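Carbohydrate-binding protein (Flavonifractor plautii, PDB 6N1B) probably removes the acetyl group from N-acetylgalactosamine of the A blood group antigen, a step in a gut bacterial pathway that converts A to O type blood. Local coordinates at residues I154-V159 against P164-E169; V124-A127 against M132-Y135; V210-D213 against F218-W221. All blocks are in the same frame, centred on the assembly; numbering follows the deposited sequence.

Contact 1: I154-V159 against P164-E169; sequences ISYDGV and PVTYDE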
loop_
_atom_site.group_PDB
_atom_site.type_symbol
_atom_site.label_atom_id
_atom_site.label_comp_id
_atom_site.label_asym_id
_atom_site.label_seq_id
_atom_site.Cartn_x
_atom_site.Cartn_y
_atom_site.Cartn_z
ATOM N N ILE A 154 -13.414 9.466 1.493
ATOM C CA ILE A 154 -12.964 10.162 2.709
ATOM C C ILE A 154 -13.882 9.765 3.873
ATOM O O ILE A 154 -15.097 9.472 3.665
ATOM C CB ILE A 154 -13.046 11.686 2.450
ATOM C CG1 ILE A 154 -12.021 12.099 1.394
ATOM C CG2 ILE A 154 -12.904 12.537 3.723
ATOM C CD1 ILE A 154 -12.219 13.456 0.768
ATOM N N SER A 155 -13.300 9.740 5.092
ATOM C CA SER A 155 -14.132 9.469 6.252
ATOM C C SER A 155 -13.758 10.422 7.387
ATOM O O SER A 155 -12.556 10.677 7.635
ATOM C CB SER A 155 -13.918 8.024 6.738
ATOM O OG SER A 155 -14.749 7.674 7.857
ATOM N N TYR A 156 -14.811 10.875 8.095
ATOM C CA TYR A 156 -14.695 11.583 9.329
ATOM C C TYR A 156 -14.773 10.709 10.605
ATOM O O TYR A 156 -14.194 11.098 11.656
ATOM C CB TYR A 156 -15.704 12.703 9.421
ATOM C CG TYR A 156 -15.656 13.741 8.360
ATOM C CD1 TYR A 156 -14.594 14.689 8.366
ATOM C CD2 TYR A 156 -16.575 13.882 7.373
ATOM C CE1 TYR A 156 -14.588 15.744 7.446
ATOM C CE2 TYR A 156 -16.588 14.940 6.436
ATOM C CZ TYR A 156 -15.575 15.888 6.496
ATOM O OH TYR A 156 -15.550 16.940 5.620
ATOM N N ASP A 157 -15.578 9.660 10.504
ATOM C CA ASP A 157 -15.952 8.870 11.672
ATOM C C ASP A 157 -15.384 7.479 11.689
ATOM O O ASP A 157 -15.540 6.764 12.670
ATOM C CB ASP A 157 -17.514 8.800 11.846
ATOM C CG ASP A 157 -18.210 8.045 10.742
ATOM O OD1 ASP A 157 -17.565 7.501 9.832
ATOM O OD2 ASP A 157 -19.470 8.037 10.794
ATOM N N GLY A 158 -14.666 7.084 10.646
ATOM C CA GLY A 158 -14.018 5.755 10.547
ATOM C C GLY A 158 -14.934 4.640 10.077
ATOM O O GLY A 158 -14.497 3.519 9.796
ATOM N N VAL A 159 -16.242 4.966 10.014
ATOM C CA VAL A 159 -17.289 4.012 9.704
ATOM C C VAL A 159 -17.869 4.177 8.297
ATOM O O VAL A 159 -18.121 3.222 7.541
ATOM C CB VAL A 159 -18.447 4.101 10.819
ATOM C CG1 VAL A 159 -19.628 3.250 10.460
ATOM C CG2 VAL A 159 -17.899 3.788 12.168
ATOM N N PRO A 164 -17.503 13.833 1.062
ATOM C CA PRO A 164 -17.963 14.799 2.124
ATOM C C PRO A 164 -19.180 15.588 1.665
ATOM O O PRO A 164 -19.274 16.053 0.517
ATOM C CB PRO A 164 -16.745 15.697 2.334
ATOM C CG PRO A 164 -15.553 14.781 2.004
ATOM C CD PRO A 164 -16.062 14.009 0.764
ATOM N N VAL A 165 -20.053 15.872 2.611
ATOM C CA VAL A 165 -21.216 16.662 2.261
ATOM C C VAL A 165 -20.899 18.129 2.010
ATOM O O VAL A 165 -21.749 18.800 1.385
ATOM C CB VAL A 165 -22.321 16.522 3.346
ATOM C CG1 VAL A 165 -22.804 15.069 3.497
ATOM C CG2 VAL A 165 -21.914 17.094 4.676
ATOM N N THR A 166 -19.687 18.591 2.404
ATOM C CA THR A 166 -19.242 19.935 2.073
ATOM C C THR A 166 -18.223 19.963 0.932
ATOM O O THR A 166 -17.511 20.930 0.711
ATOM C CB THR A 166 -18.664 20.681 3.290
ATOM O OG1 THR A 166 -17.507 19.979 3.785
ATOM C CG2 THR A 166 -19.680 20.800 4.396
ATOM N N TYR A 167 -18.138 18.823 0.179
ATOM C CA TYR A 167 -17.426 18.791 -1.076
ATOM C C TYR A 167 -18.392 19.145 -2.198
ATOM O O TYR A 167 -19.499 18.618 -2.265
ATOM C CB TYR A 167 -16.870 17.404 -1.325
ATOM C CG TYR A 167 -16.263 17.178 -2.719
ATOM C CD1 TYR A 167 -15.009 17.635 -3.026
ATOM C CD2 TYR A 167 -17.003 16.507 -3.685
ATOM C CE1 TYR A 167 -14.463 17.439 -4.284
ATOM C CE2 TYR A 167 -16.481 16.229 -4.949
ATOM C CZ TYR A 167 -15.205 16.755 -5.207
ATOM O OH TYR A 167 -14.622 16.532 -6.476
ATOM N N ASP A 168 -17.974 20.085 -3.030
ATOM C CA ASP A 168 -18.765 20.546 -4.164
ATOM C C ASP A 168 -18.233 19.957 -5.439
ATOM O O ASP A 168 -17.091 20.247 -5.821
ATOM C CB ASP A 168 -18.717 22.087 -4.218
ATOM C CG ASP A 168 -19.530 22.717 -5.360
ATOM O OD1 ASP A 168 -19.868 22.082 -6.316
ATOM O OD2 ASP A 168 -19.745 23.946 -5.230
ATOM N N GLU A 169 -18.987 19.001 -6.030
ATOM C CA GLU A 169 -18.500 18.333 -7.220
ATOM C C GLU A 169 -18.247 19.254 -8.408
ATOM O O GLU A 169 -17.499 18.926 -9.337
ATOM C CB GLU A 169 -19.407 17.206 -7.660
ATOM C CG GLU A 169 -20.753 17.691 -8.062
ATOM C CD GLU A 169 -21.806 18.121 -6.927
ATOM O OE1 GLU A 169 -21.599 18.375 -5.541
ATOM O OE2 GLU A 169 -23.001 18.234 -7.487
HETATM O O HOH W 1 -17.978 17.626 4.901
#
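Ile154 and Pro164 bring the two backbones to within 6.8 Å, CA to CA, where strand 148-155 ends and the chain, having looped back, enters a type I beta turn from Pro164 to Tyr167 closed by Tyr167 N giving its hydrogen to Pro164 O at 3.0 Å. The proline ring is the hub of the side-chain packing. Ile154 crosses it at about a right angle and lays CD1 against Pro164 CG at 3.8 Å, with CG2, its other branch, near the same carbon. Tyr156, with CG anti to its carbonyl carbon (chi1 -58°), runs across Pro164 at a similar angle, so that Tyr156 OH lies 3.7 Å from Pro164 CB. Proline, its phi held by the ring, suits the head of this turn and leaves its ring carbons to Ile154 and Tyr156. One water is hydrogen-bonded to Tyr156 OH and donates to Thr166 OG1, each at 2.6 Å, while Trp174 NE1 and Ser175 O add bonds to the tyrosine and threonine respectively. Beyond the strand, Gly158 N donates to Ser155 OG and Val159 N to Asp157 OD1, both at 2.9 Å, the latter from above the carboxylate plane. Glycine suits position 158 because phi is positive (83°). The serine, accepting from the N three residues on, makes an ST motif; the aspartate, accepting from the N two on, makes an Asx turn; both follow a strand of a four-stranded antiparallel sheet.

Contact 2: V124-A127 against M132-Y135; sequences VYNA and MMAY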
loop_
_atom_site.group_PDB
_atom_site.type_symbol
_atom_site.label_atom_id
_atom_site.label_comp_id
_atom_site.label_asym_id
_atom_site.label_seq_id
_atom_site.Cartn_x
_atom_site.Cartn_y
_atom_site.Cartn_z
ATOM N N VAL A 124 -4.198 8.327 3.715
ATOM C CA VAL A 124 -3.556 9.452 4.402
ATOM C C VAL A 124 -4.472 10.050 5.462
ATOM O O VAL A 124 -5.648 10.209 5.199
ATOM C CB VAL A 124 -3.214 10.524 3.356
ATOM C CG1 VAL A 124 -2.364 11.666 3.939
ATOM C CG2 VAL A 124 -2.445 9.953 2.271
ATOM N N TYR A 125 -3.894 10.408 6.599
ATOM C CA TYR A 125 -4.582 11.267 7.562
ATOM C C TYR A 125 -4.405 12.724 7.203
ATOM O O TYR A 125 -3.281 13.187 6.995
ATOM C CB TYR A 125 -4.035 11.028 8.962
ATOM C CG TYR A 125 -4.669 11.919 10.002
ATOM C CD1 TYR A 125 -6.006 11.809 10.279
ATOM C CD2 TYR A 125 -3.944 12.882 10.631
ATOM C CE1 TYR A 125 -6.639 12.587 11.196
ATOM C CE2 TYR A 125 -4.535 13.710 11.614
ATOM C CZ TYR A 125 -5.881 13.599 11.878
ATOM O OH TYR A 125 -6.469 14.469 12.794
ATOM N N ASN A 126 -5.519 13.413 7.040
ATOM C CA ASN A 126 -5.556 14.844 6.729
ATOM C C ASN A 126 -5.837 15.586 8.086
ATOM O O ASN A 126 -6.932 15.546 8.585
ATOM C CB ASN A 126 -6.665 15.132 5.719
ATOM C CG ASN A 126 -6.646 16.562 5.260
ATOM O OD1 ASN A 126 -6.546 17.460 6.078
ATOM N ND2 ASN A 126 -6.890 16.788 3.944
ATOM N N ALA A 127 -4.781 16.154 8.615
ATOM C CA ALA A 127 -4.908 16.833 9.942
ATOM C C ALA A 127 -5.817 18.019 9.886
ATOM O O ALA A 127 -6.552 18.284 10.834
ATOM C CB ALA A 127 -3.501 17.208 10.444
ATOM N N MET A 132 -9.624 10.839 7.291
ATOM C CA MET A 132 -8.846 9.936 6.446
ATOM C C MET A 132 -9.284 10.038 5.001
ATOM O O MET A 132 -10.451 10.160 4.660
ATOM C CB MET A 132 -9.040 8.462 6.920
ATOM C CG MET A 132 -8.473 8.167 8.342
ATOM S SD MET A 132 -6.703 8.223 8.404
ATOM C CE MET A 132 -6.538 7.892 10.164
ATOM N N MET A 133 -8.229 9.920 4.134
ATOM C CA MET A 133 -8.407 9.961 2.674
ATOM C C MET A 133 -7.869 8.613 2.114
ATOM O O MET A 133 -6.686 8.388 2.213
ATOM C CB MET A 133 -7.613 11.125 2.098
ATOM C CG MET A 133 -7.954 12.493 2.683
ATOM S SD MET A 133 -6.939 13.845 2.049
ATOM C CE MET A 133 -7.650 14.091 0.422
ATOM N N ALA A 134 -8.816 7.766 1.661
ATOM C CA ALA A 134 -8.439 6.457 1.201
ATOM C C ALA A 134 -8.502 6.438 -0.376
ATOM O O ALA A 134 -9.593 6.639 -0.956
ATOM C CB ALA A 134 -9.410 5.396 1.743
ATOM N N TYR A 135 -7.339 6.231 -0.980
ATOM C CA TYR A 135 -7.196 6.173 -2.440
ATOM C C TYR A 135 -7.106 4.730 -2.893
ATOM O O TYR A 135 -6.608 3.863 -2.148
ATOM C CB TYR A 135 -5.895 6.886 -2.831
ATOM C CG TYR A 135 -5.878 8.381 -2.528
ATOM C CD1 TYR A 135 -5.439 8.857 -1.303
ATOM C CD2 TYR A 135 -6.200 9.316 -3.490
ATOM C CE1 TYR A 135 -5.397 10.210 -1.063
ATOM C CE2 TYR A 135 -6.153 10.680 -3.271
ATOM C CZ TYR A 135 -5.683 11.116 -2.040
ATOM O OH TYR A 135 -5.607 12.459 -1.758
#
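Val124 and Met133 form a hydrogen-bonded antiparallel pair, each satisfying both backbone groups of the other: Val124 N donates to Met133 O at 2.9 Å, and Met133 N donates to Val124 O at 2.8 Å. Val124 O also receives a CA-H contact from Met132 CA at 3.4 Å. The next pair, Tyr125 and Met132, is non-hydrogen-bonded, and Met132 bonds through its backbone to Ser155 of the neighbouring strand 148-155. The side chains of this pair make a Met-aromatic contact: bent at chi2 (-69°), Met132 carries SD to the edge of the Tyr125 ring, 3.9 Å from Tyr125 CB. The flexible thioether suits a place beside a flat ring, whose hydroxyl is bonded to Asp130 OD1. On the face that carries Met133, Asn126 ND2 points almost straight (169°) at Met133 SD, 3.5 Å away, a weak hydrogen bond to a poor acceptor. The other end of the same amide, OD1, accepts from Tyr129 N, so both ends of the buried asparagine have partners and its flip is probably fixed. Tyr125 O and Ala127 N are both hydrogen-bonded to a bound glycerol, probably from the crystallisation liquor. Tyr135 OH is bonded to Gly246 O. The hairpin of strands 116-126 and 131-140 lies at one side of its sheet: Val58 and Leu60 of strand 52-60 cover Tyr125 and Met132, and Ile209 of strand 207-212 touches Val124 and Tyr135.

Contact 3: V210-D213 against F218-W221; sequences VYDD and FILW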
loop_
_atom_site.group_PDB
_atom_site.type_symbol
_atom_site.label_atom_id
_atom_site.label_comp_id
_atom_site.label_asym_id
_atom_site.label_seq_id
_atom_site.Cartn_x
_atom_site.Cartn_y
_atom_site.Cartn_z
ATOM N N VAL A 210 1.702 11.413 0.203
ATOM C CA VAL A 210 2.287 12.096 1.368
ATOM C C VAL A 210 1.939 13.559 1.264
ATOM O O VAL A 210 1.985 14.171 0.208
ATOM C CB VAL A 210 3.830 11.924 1.408
ATOM C CG1 VAL A 210 4.497 12.820 2.477
ATOM C CG2 VAL A 210 4.211 10.496 1.596
ATOM N N TYR A 211 1.582 14.145 2.415
ATOM C CA TYR A 211 1.534 15.616 2.554
ATOM C C TYR A 211 2.849 16.147 2.943
ATOM O O TYR A 211 3.408 15.833 3.973
ATOM C CB TYR A 211 0.450 16.021 3.562
ATOM C CG TYR A 211 0.387 17.567 3.608
ATOM C CD1 TYR A 211 -0.262 18.235 2.593
ATOM C CD2 TYR A 211 0.952 18.305 4.633
ATOM C CE1 TYR A 211 -0.338 19.638 2.583
ATOM C CE2 TYR A 211 0.869 19.691 4.676
ATOM C CZ TYR A 211 0.274 20.338 3.646
ATOM O OH TYR A 211 0.142 21.713 3.609
ATOM N N ASP A 212 3.456 16.971 2.027
ATOM C CA ASP A 212 4.693 17.665 2.279
ATOM C C ASP A 212 4.364 19.007 3.049
ATOM O O ASP A 212 3.803 19.915 2.418
ATOM C CB ASP A 212 5.412 17.941 0.964
ATOM C CG ASP A 212 6.683 18.804 1.034
ATOM O OD1 ASP A 212 6.850 19.557 1.930
ATOM O OD2 ASP A 212 7.527 18.685 0.034
ATOM N N ASP A 213 4.662 19.032 4.321
ATOM C CA ASP A 213 4.391 20.187 5.169
ATOM C C ASP A 213 5.433 21.306 5.049
ATOM O O ASP A 213 5.283 22.301 5.751
ATOM C CB ASP A 213 4.231 19.712 6.619
ATOM C CG ASP A 213 3.500 20.677 7.528
ATOM O OD1 ASP A 213 2.790 21.637 7.099
ATOM O OD2 ASP A 213 3.664 20.383 8.725
ATOM N N PHE A 218 0.247 18.146 -1.448
ATOM C CA PHE A 218 0.156 16.695 -1.498
ATOM C C PHE A 218 0.976 16.164 -2.680
ATOM O O PHE A 218 0.943 16.778 -3.780
ATOM C CB PHE A 218 -1.323 16.230 -1.625
ATOM C CG PHE A 218 -2.168 16.554 -0.422
ATOM C CD1 PHE A 218 -2.704 17.800 -0.191
ATOM C CD2 PHE A 218 -2.386 15.561 0.534
ATOM C CE1 PHE A 218 -3.502 18.069 0.895
ATOM C CE2 PHE A 218 -3.204 15.841 1.647
ATOM C CZ PHE A 218 -3.732 17.097 1.800
ATOM N N ILE A 219 1.616 15.023 -2.498
ATOM C CA ILE A 219 2.389 14.352 -3.500
ATOM C C ILE A 219 1.883 12.952 -3.666
ATOM O O ILE A 219 1.655 12.250 -2.653
ATOM C CB ILE A 219 3.905 14.379 -3.202
ATOM C CG1 ILE A 219 4.373 15.771 -2.795
ATOM C CG2 ILE A 219 4.663 13.829 -4.363
ATOM C CD1 ILE A 219 5.814 15.857 -2.346
ATOM N N LEU A 220 1.738 12.491 -4.899
ATOM C CA LEU A 220 1.306 11.126 -5.189
ATOM C C LEU A 220 2.338 10.507 -6.135
ATOM O O LEU A 220 2.625 11.095 -7.195
ATOM C CB LEU A 220 -0.088 11.135 -5.811
ATOM C CG LEU A 220 -0.737 9.768 -6.160
ATOM C CD1 LEU A 220 -2.277 9.934 -6.181
ATOM C CD2 LEU A 220 -0.278 9.170 -7.462
ATOM N N TRP A 221 2.960 9.390 -5.758
ATOM C CA TRP A 221 3.840 8.633 -6.618
ATOM C C TRP A 221 3.133 7.371 -7.107
ATOM O O TRP A 221 2.353 6.756 -6.361
ATOM C CB TRP A 221 5.094 8.177 -5.892
ATOM C CG TRP A 221 5.987 9.293 -5.391
ATOM C CD1 TRP A 221 7.119 9.793 -5.982
ATOM C CD2 TRP A 221 5.882 10.016 -4.119
ATOM N NE1 TRP A 221 7.676 10.762 -5.209
ATOM C CE2 TRP A 221 6.952 10.925 -4.052
ATOM C CE3 TRP A 221 4.970 10.030 -3.104
ATOM C CZ2 TRP A 221 7.148 11.774 -2.983
ATOM C CZ3 TRP A 221 5.148 10.883 -2.039
ATOM C CH2 TRP A 221 6.208 11.741 -1.967
#
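Tyr211 and Phe218, a non-hydrogen-bonded antiparallel pair, make the aromatic contact: an edge-to-face stack with centroids 4.9 Å apart and planes at 63°. Tyr211 CD1 sits over the middle of the Phe218 ring, 3.7 Å from Phe218 CE1; the tyrosine's CG, anti to its backbone N (chi1 -177°), brings the edge there. Tyrosine suits the place because its hydroxyl can still bond to Asp216 OD1. Among backbone bonds, Val210 N donates to Ile219 O at 3.0 Å and Ile219 N to Val210 O at 2.9 Å. They tie strands 207-212 and 217-224 into a beta hairpin that opens a four-stranded antiparallel sheet, consistent with one blade of a beta-propeller. Apolar contacts lie on the other face: Val210 CB meets the edge of the Trp221 ring in its plane, 3.8 Å from Trp221 CZ3, while Ile219 CG2 presses one face of that ring. The branched Val210 and Ile219 suit a place against the broad indole, whose NE1 donates to Gly309 O. Asp212 makes both apolar and polar contacts: its CB touches Ile219 CD1 at 3.9 Å, yet its carboxylate turns to the hairpin connection, where OD2 forms a salt bridge with Arg215 NE and OD1 accepts from Phe214 N.

Along the chain contact 2 comes first, then contact 1, then contact 3. Strand 148-155 of contact 1 and strand 131-140 of contact 2 are neighbours in one four-stranded sheet; the two centres are 11 Å apart, and Ser155 N probably bonds to Met132 O at 2.9 Å. Contact 3 belongs to the next four-stranded sheet along the chain, its centre also 11 Å from that of contact 2, and Asn126 ND2 packs on Phe218 CZ at 3.8 Å. Contacts 1 and 3 do not touch, being about 20 Å apart between centres. Contact 2 therefore lies at a junction of sheets, an arrangement consistent with a beta-propeller; its strand 116-126 also carries Asp120 and Asp122, which bind calcium ions, and the glycan-pocket residues His117 and Cys119.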